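Long-range contact in endo-beta-N-acetylglucosaminidase F1 (Bacteroides thetaiotaomicron VPI-5482, PDB 6TCV), which probably hydrolyses the bond within the N,N'-diacetylchitobiose core of high-mannose N-glycans, as a glycoside hydrolase of the endo-beta-N-acetylglucosaminidase type: residues Leu257-Glu262 with Thr302-Ala307. The protein carries 2 engineered substitutions. Numbering follows the deposited sequence.
Sequences LAQLSE and TNPSTA
The side chain of Gln-259 crosses the ring of Pro-304. Gln-259 CB sits 3.4 Å from Thr-302 O and also reaches CA of Pro-304. CG is held between the backbone N and the carbonyl carbon (chi1 60°), and the chain runs extended from there. Gln-259 OE1 rests 3.6 Å from Pro-304 CG, at the proline ring. Gln-259 NE2 donates to the backbone oxygens of Ile-254 and Asn-292, which fixes the rotation of the amide.

Two backbone hydrogen bonds join the segments. Ser-305 N donates to Ala-258 O (2.9 Å). Ala-258 O also takes a CA-H...O contact from Pro-304 CA at 3.2 Å. Thr-302 N donates to Gln-259 O, also at 2.9 Å.

In the parallel beta/alpha barrel expected of such a glycosidase, these are two loops on the way from a strand to the next helix. One follows strand 243-249 and the other follows strand 283-287. Both end in a serine N-cap: Ser-261 OG accepts from Gly-264 N at the start of helix 262-278, and Ser-305 OG accepts from Ala-308 N in helix 306-319. Ser-261 OG is also hydrogen-bonded to Pro-299 O.

Next to the first cap, the methyl CG2 of Thr-302 lies 3.3 Å from Leu-260 O. Ala-258 CB faces Ser-305 O at 3.7 Å, and the Ala-258 side chain also touches Ala-309.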
loop_
_atom_site.group_PDB
_atom_site.type_symbol
_atom_site.label_atom_id
_atom_site.label_comp_id
_atom_site.label_asym_id
_atom_site.label_seq_id
_atom_site.Cartn_x
_atom_site.Cartn_y
_atom_site.Cartn_z
ATOM N N LEU A 257 11.307 2.019 -13.850
ATOM C CA LEU A 257 10.518 1.009 -13.168
ATOM C C LEU A 257 9.821 0.055 -14.107
ATOM O O LEU A 257 9.362 -0.997 -13.639
ATOM C CB LEU A 257 9.486 1.691 -12.261
ATOM C CG LEU A 257 10.134 2.657 -11.262
ATOM C CD1 LEU A 257 9.039 3.501 -10.553
ATOM C CD2 LEU A 257 10.943 1.922 -10.201
ATOM N N ALA A 258 9.734 0.364 -15.405
ATOM C CA ALA A 258 9.126 -0.514 -16.401
ATOM C C ALA A 258 10.171 -0.973 -17.413
ATOM O O ALA A 258 9.811 -1.414 -18.514
ATOM C CB ALA A 258 7.949 0.180 -17.103
ATOM N N GLN A 259 11.481 -0.924 -17.075
ATOM C CA GLN A 259 12.498 -1.324 -18.028
ATOM C C GLN A 259 13.653 -2.076 -17.379
ATOM O O GLN A 259 14.787 -2.005 -17.862
ATOM C CB GLN A 259 13.025 -0.153 -18.870
ATOM C CG GLN A 259 13.665 0.986 -18.075
ATOM C CD GLN A 259 13.569 2.341 -18.761
ATOM O OE1 GLN A 259 12.485 2.716 -19.218
ATOM N NE2 GLN A 259 14.682 3.071 -18.891
ATOM N N LEU A 260 13.381 -2.796 -16.304
ATOM C CA LEU A 260 14.370 -3.693 -15.677
ATOM C C LEU A 260 14.218 -5.080 -16.272
ATOM O O LEU A 260 13.090 -5.523 -16.526
ATOM C CB LEU A 260 14.153 -3.708 -14.160
ATOM C CG LEU A 260 14.211 -2.336 -13.495
ATOM C CD1 LEU A 260 14.041 -2.445 -12.022
ATOM C CD2 LEU A 260 15.510 -1.571 -13.814
ATOM N N SER A 261 15.367 -5.741 -16.504
ATOM C CA SER A 261 15.358 -7.136 -16.878
ATOM C C SER A 261 14.792 -7.962 -15.729
ATOM O O SER A 261 14.591 -7.467 -14.622
ATOM C CB SER A 261 16.796 -7.578 -17.161
ATOM O OG SER A 261 17.508 -7.502 -15.936
ATOM N N GLU A 262 14.585 -9.257 -15.960
ATOM C CA GLU A 262 14.064 -10.080 -14.887
ATOM C C GLU A 262 14.977 -10.029 -13.654
ATOM O O GLU A 262 14.501 -9.852 -12.531
ATOM C CB GLU A 262 13.855 -11.528 -15.340
ATOM C CG GLU A 262 13.328 -12.375 -14.211
ATOM C CD GLU A 262 12.757 -13.714 -14.637
ATOM O OE1 GLU A 262 12.788 -14.009 -15.847
ATOM O OE2 GLU A 262 12.318 -14.461 -13.721
ATOM N N THR A 302 16.044 -3.768 -19.864
ATOM C CA THR A 302 15.370 -4.368 -21.007
ATOM C C THR A 302 14.505 -3.310 -21.689
ATOM O O THR A 302 14.440 -2.169 -21.257
ATOM C CB THR A 302 14.600 -5.613 -20.589
ATOM O OG1 THR A 302 14.249 -6.346 -21.777
ATOM C CG2 THR A 302 13.344 -5.296 -19.844
ATOM N N ASN A 303 13.847 -3.704 -22.799
ATOM C CA ASN A 303 12.939 -2.794 -23.493
ATOM C C ASN A 303 11.808 -2.376 -22.535
ATOM O O ASN A 303 11.309 -3.204 -21.749
ATOM C CB ASN A 303 12.329 -3.496 -24.739
ATOM C CG ASN A 303 13.407 -4.075 -25.599
ATOM O OD1 ASN A 303 13.924 -3.464 -26.523
ATOM N ND2 ASN A 303 13.555 -5.384 -25.445
ATOM N N PRO A 304 11.435 -1.105 -22.475
ATOM C CA PRO A 304 10.339 -0.707 -21.573
ATOM C C PRO A 304 9.044 -1.418 -21.962
ATOM O O PRO A 304 8.663 -1.432 -23.137
ATOM C CB PRO A 304 10.221 0.806 -21.776
ATOM C CG PRO A 304 11.602 1.207 -22.392
ATOM C CD PRO A 304 12.006 0.031 -23.222
ATOM N N SER A 305 8.341 -1.972 -20.977
ATOM C CA SER A 305 7.079 -2.650 -21.264
ATOM C C SER A 305 6.272 -2.846 -19.981
ATOM O O SER A 305 6.815 -2.908 -18.872
ATOM C CB SER A 305 7.311 -4.009 -21.915
ATOM O OG SER A 305 7.723 -4.955 -20.947
ATOM N N THR A 306 4.964 -2.999 -20.144
ATOM C CA THR A 306 4.120 -3.392 -19.025
ATOM C C THR A 306 4.512 -4.763 -18.476
ATOM O O THR A 306 4.352 -4.992 -17.281
ATOM C CB THR A 306 2.642 -3.331 -19.435
ATOM O OG1 THR A 306 2.464 -4.081 -20.620
ATOM C CG2 THR A 306 2.164 -1.848 -19.617
ATOM N N ALA A 307 5.086 -5.646 -19.274
ATOM C CA ALA A 307 5.512 -6.939 -18.737
ATOM C C ALA A 307 6.696 -6.768 -17.791
ATOM O O ALA A 307 6.750 -7.392 -16.725
ATOM C CB ALA A 307 5.912 -7.907 -19.861
#